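Local coordinates for Tle cognate immunity protein 4 C-terminal domain-containing protein (Pseudomonas aeruginosa PAO1, PDB 4R1D) that binds the lipase effector Tle4 of the H2 type VI secretion system as its immunity protein Tli4, probably protecting the bacterium from its own toxin, at residues Y239-V245 with N256-A262. Where two conformers were deposited one is given. Residues are numbered along the deposited sequence.
Sequences YTFMWEV and NLTAGLA
Two regular beta strands, 239-245 and 256-262 (phi mostly -110 to -150°, psi 110 to 150°), run antiparallel at 177°, axes 4.6 Å apart, as hairpin arms within a large antiparallel sheet. Tyr239 starts toward 256-262, but its ring leads off (chi1 m), OH hydrogen-bonded to Asp281. Thr240 faces Ala262, a non-hydrogen-bonded pair. Phe241 hydrogen-bonds Leu261 twice (Phe241 N-Leu261 O 2.8 Å, Leu261 N-Phe241 O 2.9 Å); chi1 m brings Phe241 CD2 3.8 Å from Leu261 CD2. Met242 stands opposite Gly260. Trp243 and Ala259 do likewise (Trp243 N-Ala259 O, Ala259 N-Trp243 O, both 2.9 Å); chi1 t places Trp243 CZ3 3.6 Å from Leu257 CD2. Glu244 OE2 accepts Asn256 ND2 (3.0 Å). Hydrogen bonds Val245 N-Leu257 O (2.9 Å) and Leu257 N-Val245 O (3.0 Å) close the third pair. One face is thus largely apolar: Phe241, Trp243 (NE1 satisfied by His217 O) and Leu261 against helix 281-292, plus Val245, Leu257, Ala259. The other carries Thr258 and Glu244, paired with Asn256 and Arg194, beside Thr240, Met242 and Ala262, covered by the other protein chain.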
ATOM      1  N   TYR B 239     -17.877  16.783   0.449  1.00 17.59           N
ATOM      2  CA  TYR B 239     -17.093  18.000   0.388  1.00 19.50           C
ATOM      3  C   TYR B 239     -15.627  17.639   0.274  1.00 14.13           C
ATOM      4  O   TYR B 239     -15.192  16.634   0.827  1.00 17.36           O
ATOM      5  CB  TYR B 239     -17.268  18.796   1.678  1.00 16.96           C
ATOM      6  CG  TYR B 239     -18.649  19.369   1.883  1.00 20.26           C
ATOM      7  CD1 TYR B 239     -19.012  20.565   1.291  1.00 20.81           C
ATOM      8  CD2 TYR B 239     -19.583  18.714   2.671  1.00 23.81           C
ATOM      9  CE1 TYR B 239     -20.278  21.100   1.471  1.00 23.80           C
ATOM     10  CE2 TYR B 239     -20.857  19.239   2.865  1.00 20.54           C
ATOM     11  CZ  TYR B 239     -21.194  20.433   2.263  1.00 23.03           C
ATOM     12  OH  TYR B 239     -22.448  20.975   2.448  1.00 23.89           O
ATOM     13  N   THR B 240     -14.868  18.469  -0.426  1.00 14.52           N
ATOM     14  CA  THR B 240     -13.412  18.393  -0.337  1.00 16.11           C
ATOM     15  C   THR B 240     -12.837  19.802  -0.433  1.00 12.55           C
ATOM     16  O   THR B 240     -12.915  20.446  -1.478  1.00 16.42           O
ATOM     17  CB  THR B 240     -12.813  17.481  -1.411  1.00 17.53           C
ATOM     18  OG1 THR B 240     -13.360  16.163  -1.269  1.00 20.78           O
ATOM     19  CG2 THR B 240     -11.310  17.395  -1.241  1.00 13.26           C
ATOM     20  N   PHE B 241     -12.328  20.286   0.698  1.00 13.77           N
ATOM     21  CA  PHE B 241     -11.771  21.627   0.817  1.00 16.05           C
ATOM     22  C   PHE B 241     -10.270  21.477   0.984  1.00 14.80           C
ATOM     23  O   PHE B 241      -9.812  20.704   1.834  1.00 16.92           O
ATOM     24  CB  PHE B 241     -12.336  22.354   2.045  1.00 14.42           C
ATOM     25  CG  PHE B 241     -13.809  22.640   1.970  1.00 19.65           C
ATOM     26  CD1 PHE B 241     -14.551  22.305   0.843  1.00 18.99           C
ATOM     27  CD2 PHE B 241     -14.458  23.235   3.044  1.00 20.59           C
ATOM     28  CE1 PHE B 241     -15.910  22.567   0.783  1.00 20.39           C
ATOM     29  CE2 PHE B 241     -15.819  23.494   2.994  1.00 19.69           C
ATOM     30  CZ  PHE B 241     -16.544  23.164   1.864  1.00 21.54           C
ATOM     31  N   MET B 242      -9.510  22.193   0.158  1.00 12.04           N
ATOM     32  CA  MET B 242      -8.055  22.027   0.075  1.00 13.50           C
ATOM     33  C   MET B 242      -7.353  23.385   0.173  1.00 12.53           C
ATOM     34  O   MET B 242      -7.754  24.320  -0.501  1.00 17.31           O
ATOM     35  CB  MET B 242      -7.708  21.368  -1.267  1.00 15.67           C
ATOM     36  CG  MET B 242      -8.397  20.023  -1.454  1.00 16.14           C
ATOM     37  SD  MET B 242      -8.412  19.439  -3.163  1.00 16.63           S
ATOM     38  CE  MET B 242      -9.850  20.295  -3.805  1.00 16.21           C
ATOM     39  N   TRP B 243      -6.318  23.485   1.007  1.00 14.15           N
ATOM     40  CA  TRP B 243      -5.602  24.745   1.224  1.00 13.67           C
ATOM     41  C   TRP B 243      -4.123  24.416   1.359  1.00 13.18           C
ATOM     42  O   TRP B 243      -3.766  23.464   2.039  1.00 14.77           O
ATOM     43  CB  TRP B 243      -6.111  25.389   2.517  1.00 13.89           C
ATOM     44  CG  TRP B 243      -5.518  26.740   2.888  1.00 17.58           C
ATOM     45  CD1 TRP B 243      -6.003  27.970   2.535  1.00 18.18           C
ATOM     46  CD2 TRP B 243      -4.382  26.987   3.739  1.00 16.80           C
ATOM     47  NE1 TRP B 243      -5.230  28.962   3.098  1.00 19.58           N
ATOM     48  CE2 TRP B 243      -4.226  28.389   3.833  1.00 17.16           C
ATOM     49  CE3 TRP B 243      -3.475  26.161   4.419  1.00 15.23           C
ATOM     50  CZ2 TRP B 243      -3.207  28.987   4.584  1.00 16.89           C
ATOM     51  CZ3 TRP B 243      -2.450  26.756   5.164  1.00 15.04           C
ATOM     52  CH2 TRP B 243      -2.329  28.160   5.243  1.00 16.68           C
ATOM     53  N   GLU B 244      -3.268  25.199   0.707  1.00 15.14           N
ATOM     54  CA  GLU B 244      -1.856  24.918   0.746  1.00 17.36           C
ATOM     55  C   GLU B 244      -1.004  26.167   0.611  1.00 17.21           C
ATOM     56  O   GLU B 244      -1.355  27.114  -0.105  1.00 18.11           O
ATOM     57  CB  GLU B 244      -1.489  23.928  -0.369  1.00 16.06           C
ATOM     58  CG  GLU B 244      -0.042  23.449  -0.310  1.00 16.77           C
ATOM     59  CD  GLU B 244       0.211  22.269  -1.233  1.00 21.27           C
ATOM     60  OE1 GLU B 244      -0.744  21.516  -1.509  1.00 17.46           O
ATOM     61  OE2 GLU B 244       1.368  22.097  -1.680  1.00 22.60           O
ATOM     62  N   VAL B 245       0.093  26.153   1.355  1.00 17.21           N
ATOM     63  CA  VAL B 245       1.197  27.072   1.175  1.00 18.82           C
ATOM     64  C   VAL B 245       2.340  26.219   0.648  1.00 17.30           C
ATOM     65  O   VAL B 245       2.767  25.268   1.305  1.00 17.07           O
ATOM     66  CB  VAL B 245       1.617  27.694   2.514  1.00 20.06           C
ATOM     67  CG1 VAL B 245       2.955  28.436   2.365  1.00 23.08           C
ATOM     68  CG2 VAL B 245       0.510  28.606   3.046  1.00 18.62           C
ATOM     69  N   ASN B 256       6.158  23.645   3.772  1.00 19.22           N
ATOM     70  CA  ASN B 256       4.924  23.339   3.085  1.00 16.73           C
ATOM     71  C   ASN B 256       3.837  23.168   4.152  1.00 16.69           C
ATOM     72  O   ASN B 256       4.083  22.540   5.178  1.00 18.80           O
ATOM     73  CB  ASN B 256       5.078  22.064   2.276  1.00 17.38           C
ATOM     74  CG  ASN B 256       3.790  21.638   1.633  1.00 21.32           C
ATOM     75  OD1 ASN B 256       3.074  20.792   2.168  1.00 27.61           O
ATOM     76  ND2 ASN B 256       3.469  22.231   0.485  1.00 19.19           N
ATOM     77  N   LEU B 257       2.664  23.758   3.921  1.00 15.76           N
ATOM     78  CA  LEU B 257       1.565  23.678   4.879  0.59 16.23           C
ATOM     79  C   LEU B 257       0.289  23.289   4.153  1.00 15.16           C
ATOM     80  O   LEU B 257      -0.042  23.858   3.128  1.00 15.61           O
ATOM     81  CB  LEU B 257       1.353  25.033   5.563  0.59 18.89           C
ATOM     82  CG  LEU B 257       0.800  25.078   6.989  0.59 19.43           C
ATOM     83  CD1 LEU B 257       1.833  24.551   7.959  0.59 13.58           C
ATOM     84  CD2 LEU B 257       0.418  26.504   7.359  0.59 18.93           C
ATOM     85  N   THR B 258      -0.436  22.317   4.688  1.00 14.84           N
ATOM     86  CA  THR B 258      -1.717  21.998   4.090  1.00 16.02           C
ATOM     87  C   THR B 258      -2.806  21.971   5.159  1.00 12.71           C
ATOM     88  O   THR B 258      -2.550  21.662   6.326  1.00 14.30           O
ATOM     89  CB  THR B 258      -1.713  20.632   3.336  1.00 15.33           C
ATOM     90  OG1 THR B 258      -1.390  19.575   4.249  1.00 16.22           O
ATOM     91  CG2 THR B 258      -0.702  20.645   2.176  1.00 17.17           C
ATOM     92  N   ALA B 259      -4.005  22.327   4.733  1.00 14.68           N
ATOM     93  CA  ALA B 259      -5.208  22.171   5.535  1.00 15.56           C
ATOM     94  C   ALA B 259      -6.264  21.603   4.607  1.00 14.03           C
ATOM     95  O   ALA B 259      -6.383  22.021   3.452  1.00 14.50           O
ATOM     96  CB  ALA B 259      -5.655  23.529   6.112  1.00 14.83           C
ATOM     97  N   GLY B 260      -7.030  20.635   5.097  1.00 15.85           N
ATOM     98  CA  GLY B 260      -8.035  20.003   4.258  1.00 15.46           C
ATOM     99  C   GLY B 260      -9.232  19.607   5.086  1.00 14.59           C
ATOM    100  O   GLY B 260      -9.093  19.264   6.253  1.00 16.79           O
ATOM    101  N   LEU B 261     -10.408  19.679   4.481  1.00 15.61           N
ATOM    102  CA  LEU B 261     -11.621  19.224   5.135  1.00 14.60           C
ATOM    103  C   LEU B 261     -12.389  18.379   4.145  1.00 16.61           C
ATOM    104  O   LEU B 261     -12.693  18.826   3.041  1.00 17.74           O
ATOM    105  CB  LEU B 261     -12.465  20.419   5.586  1.00 17.74           C
ATOM    106  CG  LEU B 261     -13.776  20.080   6.298  1.00 19.19           C
ATOM    107  CD1 LEU B 261     -13.478  19.579   7.682  1.00 23.54           C
ATOM    108  CD2 LEU B 261     -14.666  21.331   6.373  1.00 30.63           C
ATOM    109  N   ALA B 262     -12.691  17.147   4.530  1.00 17.11           N
ATOM    110  CA  ALA B 262     -13.402  16.248   3.633  1.00 16.70           C
ATOM    111  C   ALA B 262     -14.642  15.658   4.295  1.00 16.06           C
ATOM    112  O   ALA B 262     -14.663  15.419   5.506  1.00 19.47           O
ATOM    113  CB  ALA B 262     -12.506  15.137   3.195  1.00 15.85           C
TER